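Local coordinates for odorant binding protein ASP5 (Apis mellifera, PDB 3R72) that probably carries odorant molecules in the honeybee antenna, and holds two N-butyl-benzenesulfonamide molecules in its helical interior, at residues L55-N60 with V69-I74. Numbering follows the deposited sequence. Where two conformers were deposited one is given.
Sequences LRTFKN and VKQLEI. With NBB (N-butyl-benzenesulfonamide), chain B; NBB (N-butyl-benzenesulfonamide), chain C.
Gln71 of helix 65-75 reaches over to Leu55 and Thr57, which line the ligand pocket of this mainly helical PBP/GOBP-family odorant-binding fold, and packs against both. A Schellman motif follows helix 42-54, with Arg56 at positive phi (69°). The amide of Gln71 bonds to the chain just before that residue: NE2 donates to Leu55 O at 3.0 Å. The bond is bent, 141° at the hydrogen, and the donor is tilted from the carbonyl plane. The Gln71 chain folds back at chi2 (-74°), which brings the amide over the leucine. Its NE2 lies 3.7 Å from Leu55 CD2. Nearer the helix backbone, Gln71 CG meets Thr57 CG2 at 3.9 Å, the two side chains crossing at about a right angle.

The tight side faces the ligands. Leu55 CD1 is 3.1 Å from O2S of the chain B ligand and also touches the ring of the chain C ligand; CD2 packs on that ring, 3.5 Å from C6. Leu72 lays its CB against the butyl chain of the chain B ligand. The solvent side is looser. Arg56 leads its guanidinium away from residues 69-74, and Lys70 is exposed. Thr57 OG1 sits 2.9 Å from O1S of the chain B ligand and also near the backbone oxygen of Met52; either oxygen could take its proton.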
ATOM      1  N   LEU A  55      -8.027   4.148   0.838  1.00  7.41           N
ATOM      2  CA  LEU A  55      -7.832   4.345  -0.602  1.00  8.15           C
ATOM      3  C   LEU A  55      -8.833   3.587  -1.461  1.00  8.16           C
ATOM      4  O   LEU A  55      -8.811   3.697  -2.682  1.00  9.18           O
ATOM      5  CB  LEU A  55      -6.413   3.955  -1.012  1.00  8.87           C
ATOM      6  CG  LEU A  55      -5.384   4.985  -0.567  1.00 10.52           C
ATOM      7  CD1 LEU A  55      -3.981   4.436  -0.776  1.00 12.64           C
ATOM      8  CD2 LEU A  55      -5.588   6.332  -1.297  1.00 12.58           C
ATOM      9  N   ARG A  56      -9.680   2.779  -0.825  1.00  7.29           N
ATOM     10  CA  ARG A  56     -10.695   1.982  -1.498  1.00  8.59           C
ATOM     11  C   ARG A  56     -10.058   0.851  -2.334  1.00  7.47           C
ATOM     12  O   ARG A  56     -10.709   0.287  -3.217  1.00  8.02           O
ATOM     13  CB  ARG A  56     -11.623   2.868  -2.357  1.00  9.93           C
ATOM     14  CG  ARG A  56     -12.080   4.194  -1.739  1.00 12.99           C
ATOM     15  CD  ARG A  56     -13.124   3.933  -0.687  1.00 14.25           C
ATOM     16  NE  ARG A  56     -14.300   3.223  -1.202  1.00 14.16           N
ATOM     17  CZ  ARG A  56     -15.230   2.661  -0.430  1.00 13.48           C
ATOM     18  NH1 ARG A  56     -15.124   2.731   0.883  1.00 12.65           N
ATOM     19  NH2 ARG A  56     -16.257   2.021  -0.981  1.00 13.82           N
ATOM     20  N   THR A  57      -8.809   0.505  -2.027  1.00  7.25           N
ATOM     21  CA  THR A  57      -8.116  -0.563  -2.727  1.00  6.92           C
ATOM     22  C   THR A  57      -8.317  -1.928  -2.062  1.00  6.71           C
ATOM     23  O   THR A  57      -7.929  -2.947  -2.624  1.00  6.71           O
ATOM     24  CB  THR A  57      -6.638  -0.213  -2.863  1.00  6.55           C
ATOM     25  OG1 THR A  57      -6.099   0.063  -1.572  1.00  6.25           O
ATOM     26  CG2 THR A  57      -6.446   0.981  -3.771  1.00  7.26           C
ATOM     27  N   PHE A  58      -8.935  -1.936  -0.879  1.00  7.56           N
ATOM     28  CA  PHE A  58      -9.369  -3.155  -0.220  1.00  7.57           C
ATOM     29  C   PHE A  58     -10.736  -2.839   0.370  1.00  7.82           C
ATOM     30  O   PHE A  58     -10.919  -1.777   0.964  1.00  8.20           O
ATOM     31  CB  PHE A  58      -8.379  -3.563   0.867  1.00  7.26           C
ATOM     32  CG  PHE A  58      -8.632  -4.931   1.452  1.00  7.63           C
ATOM     33  CD1 PHE A  58      -8.102  -6.056   0.872  1.00  7.29           C
ATOM     34  CD2 PHE A  58      -9.410  -5.082   2.584  1.00  8.45           C
ATOM     35  CE1 PHE A  58      -8.294  -7.314   1.423  1.00  8.37           C
ATOM     36  CE2 PHE A  58      -9.623  -6.338   3.143  1.00  9.45           C
ATOM     37  CZ  PHE A  58      -9.069  -7.457   2.557  1.00  9.42           C
ATOM     38  N   LYS A  59     -11.682  -3.751   0.204  1.00  9.27           N
ATOM     39  CA  LYS A  59     -13.053  -3.522   0.621  1.00 10.99           C
ATOM     40  C   LYS A  59     -13.749  -4.863   0.783  1.00 10.53           C
ATOM     41  O   LYS A  59     -13.586  -5.739  -0.069  1.00 10.10           O
ATOM     42  CB  LYS A  59     -13.760  -2.682  -0.458  1.00 13.58           C
ATOM     43  CG  LYS A  59     -15.220  -2.401  -0.210  1.00 17.58           C
ATOM     44  CD  LYS A  59     -15.782  -1.444  -1.258  1.00 22.21           C
ATOM     45  CE  LYS A  59     -15.956  -2.090  -2.628  1.00 24.82           C
ATOM     46  NZ  LYS A  59     -16.691  -1.188  -3.575  1.00 26.27           N
ATOM     47  N   ASN A  60     -14.538  -5.026   1.846  1.00 11.21           N
ATOM     48  CA  ASN A  60     -15.298  -6.253   2.065  1.00 11.58           C
ATOM     49  C   ASN A  60     -14.477  -7.524   1.959  1.00 12.14           C
ATOM     50  O   ASN A  60     -14.900  -8.506   1.357  1.00 13.39           O
ATOM     51  CB  ASN A  60     -16.483  -6.334   1.105  1.00 12.43           C
ATOM     52  CG  ASN A  60     -17.502  -5.270   1.369  1.00 13.97           C
ATOM     53  OD1 ASN A  60     -17.729  -4.878   2.518  1.00 16.30           O
ATOM     54  ND2 ASN A  60     -18.159  -4.809   0.313  1.00 15.23           N
ATOM     55  N   VAL A  69      -5.493  -0.047  -9.780  1.00  7.45           N
ATOM     56  CA  VAL A  69      -5.005   0.515 -11.041  1.00  8.72           C
ATOM     57  C   VAL A  69      -5.388   1.996 -11.184  1.00  8.46           C
ATOM     58  O   VAL A  69      -4.562   2.815 -11.573  1.00  9.25           O
ATOM     59  CB  VAL A  69      -5.455  -0.342 -12.252  1.00  9.29           C
ATOM     60  CG1 VAL A  69      -5.123   0.345 -13.566  1.00 11.68           C
ATOM     61  CG2 VAL A  69      -4.800  -1.730 -12.171  1.00  9.76           C
ATOM     62  N   LYS A  70      -6.616   2.355 -10.837  1.00  8.59           N
ATOM     63  CA  LYS A  70      -7.015   3.756 -10.876  1.00  9.44           C
ATOM     64  C   LYS A  70      -6.160   4.613  -9.958  1.00  8.79           C
ATOM     65  O   LYS A  70      -5.760   5.715 -10.344  1.00  9.68           O
ATOM     66  CB  LYS A  70      -8.490   3.912 -10.513  1.00 10.28           C
ATOM     67  CG  LYS A  70      -9.439   3.580 -11.661  1.00 15.39           C
ATOM     68  CD  LYS A  70     -10.841   4.170 -11.450  1.00 21.87           C
ATOM     69  CE  LYS A  70     -11.866   3.166 -10.942  1.00 26.15           C
ATOM     70  NZ  LYS A  70     -11.415   2.283  -9.856  1.00 28.06           N
ATOM     71  N   GLN A  71      -5.868   4.130  -8.753  1.00  8.25           N
ATOM     72  CA  GLN A  71      -5.055   4.899  -7.814  1.00  8.45           C
ATOM     73  C   GLN A  71      -3.646   5.088  -8.334  1.00  8.87           C
ATOM     74  O   GLN A  71      -3.084   6.179  -8.220  1.00  9.26           O
ATOM     75  CB  GLN A  71      -5.041   4.257  -6.429  1.00  8.62           C
ATOM     76  CG  GLN A  71      -6.365   4.383  -5.687  1.00  9.52           C
ATOM     77  CD  GLN A  71      -6.644   5.789  -5.150  1.00  9.46           C
ATOM     78  OE1 GLN A  71      -5.888   6.721  -5.366  1.00 11.50           O
ATOM     79  NE2 GLN A  71      -7.697   5.911  -4.361  1.00 12.02           N
ATOM     80  N   LEU A  72      -3.046   4.049  -8.907  1.00  8.55           N
ATOM     81  CA  LEU A  72      -1.696   4.211  -9.421  1.00  9.80           C
ATOM     82  C   LEU A  72      -1.696   5.194 -10.610  1.00 10.23           C
ATOM     83  O   LEU A  72      -0.775   5.996 -10.737  1.00 11.02           O
ATOM     84  CB  LEU A  72      -1.021   2.875  -9.682  1.00 11.45           C
ATOM     85  CG  LEU A  72      -1.338   2.072 -10.929  1.00 13.01           C
ATOM     86  CD1 LEU A  72      -0.589   2.633 -12.147  1.00 13.69           C
ATOM     87  CD2 LEU A  72      -1.026   0.599 -10.714  1.00 14.56           C
ATOM     88  N   GLU A  73      -2.746   5.181 -11.426  1.00 10.62           N
ATOM     89  CA  GLU A  73      -2.858   6.123 -12.543  1.00 11.58           C
ATOM     90  C   GLU A  73      -2.967   7.575 -12.082  1.00 12.18           C
ATOM     91  O   GLU A  73      -2.452   8.466 -12.747  1.00 14.17           O
ATOM     92  CB  GLU A  73      -4.046   5.770 -13.445  1.00 11.71           C
ATOM     93  CG  GLU A  73      -3.816   4.477 -14.236  1.00 12.52           C
ATOM     94  CD  GLU A  73      -5.065   3.914 -14.921  1.00 14.52           C
ATOM     95  OE1 GLU A  73      -6.190   4.227 -14.476  1.00 17.97           O
ATOM     96  OE2 GLU A  73      -4.925   3.116 -15.880  1.00 18.22           O
ATOM     97  N   ILE A  74      -3.623   7.806 -10.947  0.50 12.34           N
ATOM     98  CA  ILE A  74      -3.812   9.161 -10.422  0.50 13.04           C
ATOM     99  C   ILE A  74      -2.679   9.632  -9.511  0.50 12.55           C
ATOM    100  O   ILE A  74      -2.628  10.817  -9.169  0.50 13.00           O
ATOM    101  CB  ILE A  74      -5.147   9.291  -9.643  0.50 13.44           C
ATOM    102  CG1 ILE A  74      -5.508  10.760  -9.447  0.50 14.96           C
ATOM    103  CG2 ILE A  74      -5.060   8.627  -8.288  0.50 14.66           C
ATOM    104  CD1 ILE A  74      -5.726  11.468 -10.714  0.50 16.37           C
TER
HETATM  105  O1S NBB B   1      -3.265   0.203  -2.078  0.70  9.11           O
HETATM  106  S   NBB B   1      -2.177   1.108  -2.134  0.70  9.23           S
HETATM  107  O2S NBB B   1      -2.077   2.031  -1.037  0.70 11.35           O
HETATM  108  N10 NBB B   1      -2.340   1.939  -3.492  0.70  9.86           N
HETATM  109  C11 NBB B   1      -2.464   1.256  -4.762  1.00 11.94           C
HETATM  110  C12 NBB B   1      -1.774   2.012  -5.882  1.00 13.40           C
HETATM  111  C13 NBB B   1      -0.249   2.019  -5.776  1.00 14.28           C
HETATM  112  C14 NBB B   1       0.321   0.651  -6.085  1.00 16.31           C
HETATM  113  C4  NBB B   1      -0.782   0.254  -2.241  0.70  8.06           C
HETATM  114  C5  NBB B   1       0.430   0.948  -2.266  0.70  9.06           C
HETATM  115  C6  NBB B   1       1.651   0.264  -2.365  0.70  8.97           C
HETATM  116  C1  NBB B   1       1.691  -1.119  -2.437  0.70  9.15           C
HETATM  117  C2  NBB B   1       0.510  -1.823  -2.394  0.70  8.35           C
HETATM  118  C3  NBB B   1      -0.710  -1.155  -2.301  0.70  8.96           C
HETATM  119  O1S NBB C 124       0.486   4.955  -2.327  0.70 15.25           O
HETATM  120  S   NBB C 124      -0.398   5.473  -3.333  0.70 13.52           S
HETATM  121  O2S NBB C 124      -1.412   4.546  -3.746  0.70 14.83           O
HETATM  122  N10 NBB C 124       0.486   5.838  -4.613  0.70 12.58           N
HETATM  123  C11 NBB C 124       1.607   6.753  -4.497  0.70 13.47           C
HETATM  124  C12 NBB C 124       2.629   6.524  -5.602  0.70 14.77           C
HETATM  125  C13 NBB C 124       3.614   7.679  -5.714  0.70 16.42           C
HETATM  126  C14 NBB C 124       4.554   7.730  -4.536  0.70 17.42           C
HETATM  127  C4  NBB C 124      -1.124   6.833  -2.818  0.70 11.87           C
HETATM  128  C5  NBB C 124      -2.452   7.131  -3.156  0.70 11.53           C
HETATM  129  C6  NBB C 124      -3.078   8.303  -2.724  0.70 12.45           C
HETATM  130  C1  NBB C 124      -2.361   9.214  -1.960  0.70 12.78           C
HETATM  131  C2  NBB C 124      -1.047   8.938  -1.623  0.70 12.71           C
HETATM  132  C3  NBB C 124      -0.433   7.760  -2.045  0.70 12.82           C